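Putative alkaline phosphatase (Pseudomonas fluorescens, PDB 4F1V) binds phosphate with high affinity in the periplasm and probably delivers it to a PstSACB-type ABC transporter for import. Local coordinates at residues 92-97 with 208-213; 240-245 with 286-291. All coordinates share one frame; numbering follows the deposited sequence.

Contact 1 (92-97 with 208-213)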
loop_
_atom_site.group_PDB
_atom_site.type_symbol
_atom_site.label_atom_id
_atom_site.label_comp_id
_atom_site.label_asym_id
_atom_site.label_seq_id
_atom_site.Cartn_x
_atom_site.Cartn_y
_atom_site.Cartn_z
ATOM N N GLY A 92 1.377 5.470 -6.382
ATOM C CA GLY A 92 0.021 5.628 -5.829
ATOM C C GLY A 92 -0.884 4.475 -6.189
ATOM O O GLY A 92 -0.650 3.787 -7.221
ATOM N N THR A 93 -1.924 4.277 -5.417
ATOM C CA THR A 93 -2.855 3.185 -5.643
ATOM C C THR A 93 -4.252 3.522 -5.153
ATOM O O THR A 93 -4.413 4.169 -4.102
ATOM C CB THR A 93 -2.353 1.875 -4.912
ATOM O OG1 THR A 93 -3.132 0.771 -5.307
ATOM C CG2 THR A 93 -2.257 1.995 -3.409
ATOM N N SER A 94 -5.250 3.018 -5.883
ATOM C CA SER A 94 -6.592 2.951 -5.346
ATOM C C SER A 94 -6.699 1.695 -4.397
ATOM O O SER A 94 -5.792 0.858 -4.354
ATOM C CB SER A 94 -7.640 2.849 -6.463
ATOM O OG SER A 94 -7.424 1.637 -7.194
ATOM N N VAL A 95 -7.825 1.609 -3.694
ATOM C CA VAL A 95 -8.213 0.417 -2.995
ATOM C C VAL A 95 -9.580 -0.012 -3.576
ATOM O O VAL A 95 -10.558 0.762 -3.476
ATOM C CB VAL A 95 -8.314 0.621 -1.469
ATOM C CG1 VAL A 95 -8.798 -0.683 -0.801
ATOM C CG2 VAL A 95 -6.997 1.100 -0.902
ATOM N N ALA A 96 -9.601 -1.164 -4.220
ATOM C CA ALA A 96 -10.797 -1.682 -4.910
ATOM C C ALA A 96 -11.688 -2.516 -3.932
ATOM O O ALA A 96 -11.184 -3.015 -2.930
ATOM C CB ALA A 96 -10.333 -2.549 -6.091
ATOM N N ILE A 97 -12.939 -2.665 -4.343
ATOM C CA ILE A 97 -13.942 -3.397 -3.581
ATOM C C ILE A 97 -14.520 -4.512 -4.487
ATOM O O ILE A 97 -15.641 -4.408 -5.001
ATOM C CB ILE A 97 -15.060 -2.457 -3.057
ATOM C CG1 ILE A 97 -14.487 -1.261 -2.270
ATOM C CG2 ILE A 97 -16.037 -3.247 -2.158
ATOM C CD1 ILE A 97 -13.683 -1.561 -1.048
ATOM N N MET A 208 -9.172 -4.495 -1.578
ATOM C CA MET A 208 -8.113 -5.204 -2.326
ATOM C C MET A 208 -7.254 -4.277 -3.171
ATOM O O MET A 208 -7.732 -3.294 -3.770
ATOM C CB MET A 208 -8.808 -6.216 -3.273
ATOM C CG MET A 208 -7.924 -7.161 -4.051
ATOM S SD MET A 208 -6.751 -8.130 -3.060
ATOM C CE MET A 208 -7.879 -8.934 -1.955
ATOM N N SER A 209 -5.988 -4.669 -3.290
ATOM C CA SER A 209 -5.106 -4.150 -4.326
ATOM C C SER A 209 -5.823 -4.063 -5.683
ATOM O O SER A 209 -6.455 -5.058 -6.083
ATOM C CB SER A 209 -3.906 -5.114 -4.506
ATOM O OG SER A 209 -3.167 -4.787 -5.617
ATOM N N PRO A 210 -5.679 -2.972 -6.430
ATOM C CA PRO A 210 -6.349 -2.911 -7.728
ATOM C C PRO A 210 -5.749 -3.866 -8.728
ATOM O O PRO A 210 -6.413 -4.215 -9.717
ATOM C CB PRO A 210 -6.202 -1.439 -8.119
ATOM C CG PRO A 210 -4.916 -1.023 -7.423
ATOM C CD PRO A 210 -4.956 -1.733 -6.098
ATOM N N ASP A 211 -4.527 -4.320 -8.497
ATOM C CA ASP A 211 -3.993 -5.399 -9.362
ATOM C C ASP A 211 -4.774 -6.686 -9.154
ATOM O O ASP A 211 -5.441 -7.226 -10.022
ATOM C CB ASP A 211 -2.506 -5.611 -9.072
ATOM C CG ASP A 211 -1.989 -6.851 -9.804
ATOM O OD1 ASP A 211 -1.229 -7.620 -9.213
ATOM O OD2 ASP A 211 -2.423 -7.036 -10.997
ATOM N N PHE A 212 -4.795 -7.216 -7.933
ATOM C CA PHE A 212 -5.422 -8.469 -7.657
ATOM C C PHE A 212 -6.984 -8.441 -7.708
ATOM O O PHE A 212 -7.625 -9.504 -7.777
ATOM C CB PHE A 212 -4.951 -9.033 -6.318
ATOM C CG PHE A 212 -3.466 -9.439 -6.359
ATOM C CD1 PHE A 212 -3.032 -10.519 -7.144
ATOM C CD2 PHE A 212 -2.512 -8.670 -5.723
ATOM C CE1 PHE A 212 -1.688 -10.856 -7.213
ATOM C CE2 PHE A 212 -1.172 -9.062 -5.759
ATOM C CZ PHE A 212 -0.751 -10.133 -6.545
ATOM N N ALA A 213 -7.592 -7.253 -7.678
ATOM C CA ALA A 213 -9.052 -7.176 -7.670
ATOM C C ALA A 213 -9.709 -7.621 -8.961
ATOM O O ALA A 213 -10.896 -7.939 -8.932
ATOM C CB ALA A 213 -9.512 -5.779 -7.301
#
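The pyrrolidine ring of Pro210 is touched at three of its carbons by two hydroxyls. OG1 of Thr93 lies 3.2 Å from CD of Pro210, nearly as close to CG, and the two side chains cross at about a right angle; OG of Ser94 comes to 3.4 Å from CB of Pro210. With OG1 anti to the backbone N (chi1 -170°), Thr93 also donates to Ser94 O over 2.8 Å, in the carbonyl plane and on a lone pair. That same Ser94 O approaches CD of Pro210, so hydroxyl and carbonyl converge on one methylene. Replacing Thr93 by an alanine would probably cost Ser94 O its hydroxyl donor and open a gap beside CD and CG of Pro210, with Ser94 O and OG remaining as polar neighbours. Beyond the ring, Ala96 and Met208 form a single antiparallel hydrogen-bonded pair. Ala96 N donates to Met208 O at 2.9 Å, in the carbonyl plane; the return bond, from Met208 N to Ala96 O, is short at 2.8 Å but weak, bent to 125° at the hydrogen. CB of Ala96 meets CB of Ala213 at 3.5 Å, a tight methyl contact. OG of Ser94 hydrogen-bonds to Pro242 O, and OG of Ser209 to Leu10 O, whose residue lines the phosphate pocket. Chemically, two backbone bonds, one weak, tie the run leaving strand 85-94 to the loop after strand 204-205, while hydroxyls pack on proline carbons.

Contact 2 (240-245 with 286-291); sequences VSPAAA and SGYPIL
Tyr288 meets Pro242 face-on and Val240 at its edge, and these three residues account for most of the surface buried here. The evidence for CH-pi packing is direct: CB of Pro242 stands 3.8 Å from the centroid of the Tyr288 ring and 17° off its normal. CA of Pro242 also lies above that face, over its centre, while CB makes its closest approach to CZ of Tyr288, at 3.6 Å. On the opposite face CD of Pro289 sits offset toward the rim, which leaves the ring between two prolines. A chi1 of -176° sets CG of Tyr288 anti to the backbone N. Two carbonyls lie at the ring edge, in plane: Ile290 O and Val240 O, the latter 3.3 Å from CD1 of Tyr288. Ser241 O approaches CD1 from an oblique direction at the same 3.3 Å, and its own hydrogen bond goes to ND2 of Asn246. Val240 adds an apolar patch, CG2 touching C of Gly287 at 3.6 Å and CB of Tyr288 at 3.9 Å; these CG2 contacts belong to one of two deposited conformers and are less certain than the approach of Val240 O. No hydrogen bond joins the two segments, so the direct contact consists of apolar packing and carbonyl oxygens beside the ring. The phenol oxygen is satisfied outside the pair, where a hydrogen bond from Tyr288 OH ties that end of the ring to Val95 O. Loop 286-290 leads directly into strand 291-299, and none of the residues belongs to the phosphate pocket. What forms is a proline-tyrosine CH-pi contact, packing one loop against another at the entrance to a strand of the five-stranded sheet in this venus flytrap fold.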
loop_
_atom_site.group_PDB
_atom_site.type_symbol
_atom_site.label_atom_id
_atom_site.label_comp_id
_atom_site.label_asym_id
_atom_site.label_seq_id
_atom_site.Cartn_x
_atom_site.Cartn_y
_atom_site.Cartn_z
ATOM N N VAL A 240 -17.896 5.762 -9.263
ATOM C CA VAL A 240 -17.012 5.375 -10.368
ATOM C C VAL A 240 -16.177 4.193 -9.821
ATOM O O VAL A 240 -16.169 3.810 -8.660
ATOM C CB VAL A 240 -16.106 6.550 -10.886
ATOM C CG1 VAL A 240 -16.984 7.765 -11.267
ATOM C CG2 VAL A 240 -15.114 6.923 -9.730
ATOM N N SER A 241 -15.422 3.708 -10.805
ATOM C CA SER A 241 -14.588 2.520 -10.589
ATOM C C SER A 241 -13.204 2.847 -9.982
ATOM O O SER A 241 -12.749 3.993 -10.056
ATOM C CB SER A 241 -14.339 1.784 -11.911
ATOM O OG SER A 241 -13.310 2.499 -12.590
ATOM N N PRO A 242 -12.492 1.835 -9.469
ATOM C CA PRO A 242 -11.159 2.049 -8.880
ATOM C C PRO A 242 -10.035 1.958 -9.892
ATOM O O PRO A 242 -8.859 1.791 -9.529
ATOM C CB PRO A 242 -11.068 0.906 -7.857
ATOM C CG PRO A 242 -11.844 -0.232 -8.499
ATOM C CD PRO A 242 -13.052 0.490 -9.129
ATOM N N ALA A 243 -10.341 2.102 -11.178
ATOM C CA ALA A 243 -9.287 2.214 -12.192
ATOM C C ALA A 243 -8.296 3.299 -11.808
ATOM O O ALA A 243 -8.671 4.335 -11.254
ATOM C CB ALA A 243 -9.900 2.486 -13.527
ATOM N N ALA A 244 -7.029 3.097 -12.129
ATOM C CA ALA A 244 -5.989 4.083 -11.808
ATOM C C ALA A 244 -6.300 5.451 -12.335
ATOM O O ALA A 244 -6.001 6.456 -11.671
ATOM C CB ALA A 244 -4.620 3.567 -12.310
ATOM N N ALA A 245 -6.893 5.562 -13.516
ATOM C CA ALA A 245 -7.232 6.861 -14.078
ATOM C C ALA A 245 -8.172 7.656 -13.209
ATOM O O ALA A 245 -8.231 8.902 -13.305
ATOM C CB ALA A 245 -7.907 6.713 -15.477
ATOM N N SER A 286 -13.731 14.390 -6.198
ATOM C CA SER A 286 -13.970 13.913 -7.522
ATOM C C SER A 286 -13.248 12.602 -7.738
ATOM O O SER A 286 -12.344 12.265 -6.986
ATOM C CB SER A 286 -13.519 14.989 -8.490
ATOM O OG SER A 286 -12.113 15.245 -8.356
ATOM N N GLY A 287 -13.583 11.915 -8.826
ATOM C CA GLY A 287 -12.988 10.636 -9.103
ATOM C C GLY A 287 -13.321 9.587 -8.023
ATOM O O GLY A 287 -14.328 9.674 -7.340
ATOM N N TYR A 288 -12.462 8.566 -7.975
ATOM C CA TYR A 288 -12.672 7.468 -7.038
ATOM C C TYR A 288 -12.071 7.840 -5.661
ATOM O O TYR A 288 -10.943 8.357 -5.611
ATOM C CB TYR A 288 -11.979 6.217 -7.580
ATOM C CG TYR A 288 -12.217 4.999 -6.726
ATOM C CD1 TYR A 288 -13.406 4.273 -6.858
ATOM C CD2 TYR A 288 -11.271 4.550 -5.790
ATOM C CE1 TYR A 288 -13.646 3.129 -6.094
ATOM C CE2 TYR A 288 -11.494 3.413 -5.024
ATOM C CZ TYR A 288 -12.686 2.686 -5.166
ATOM O OH TYR A 288 -12.933 1.535 -4.484
ATOM N N PRO A 289 -12.761 7.584 -4.566
ATOM C CA PRO A 289 -12.361 8.231 -3.299
ATOM C C PRO A 289 -11.308 7.497 -2.483
ATOM O O PRO A 289 -10.723 8.095 -1.590
ATOM C CB PRO A 289 -13.677 8.358 -2.532
ATOM C CG PRO A 289 -14.516 7.224 -3.037
ATOM C CD PRO A 289 -14.203 7.135 -4.494
ATOM N N ILE A 290 -11.133 6.151 -2.661
ATOM C CA ILE A 290 -10.280 5.388 -1.767
ATOM C C ILE A 290 -8.924 5.169 -2.371
ATOM O O ILE A 290 -8.789 4.459 -3.412
ATOM C CB ILE A 290 -10.876 4.013 -1.364
ATOM C CG1 ILE A 290 -12.412 4.059 -1.169
ATOM C CG2 ILE A 290 -10.187 3.524 -0.091
ATOM C CD1 ILE A 290 -13.015 2.718 -0.832
ATOM N N LEU A 291 -7.869 5.757 -1.810
ATOM C CA LEU A 291 -6.539 5.761 -2.421
ATOM C C LEU A 291 -5.469 5.949 -1.318
ATOM O O LEU A 291 -5.763 6.325 -0.173
ATOM C CB LEU A 291 -6.401 6.800 -3.531
ATOM C CG LEU A 291 -6.136 8.250 -3.092
ATOM C CD1 LEU A 291 -6.087 9.150 -4.323
ATOM C CD2 LEU A 291 -7.162 8.804 -2.107
#

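How the contacts relate
From the N terminus, strand 85-94 at the outside of the five-stranded sheet runs on toward strand 99-100 of the four-stranded sheet, and residues 92-97 lie on that passage. Contact 1 closes a loop of 110 residues when 208-213 returns beside it, just after strand 204-205, which pairs with 99-100. Contact 2 opens later and closes a smaller loop of 40 residues, ending where strand 291-299 re-enters the first sheet next to 85-94. The two loops are in series, neither nested nor crossed. Their centres are 10 Å apart, and segment 92-97 touches both halves of contact 2, so the passage between the sheets joins the two packing sites.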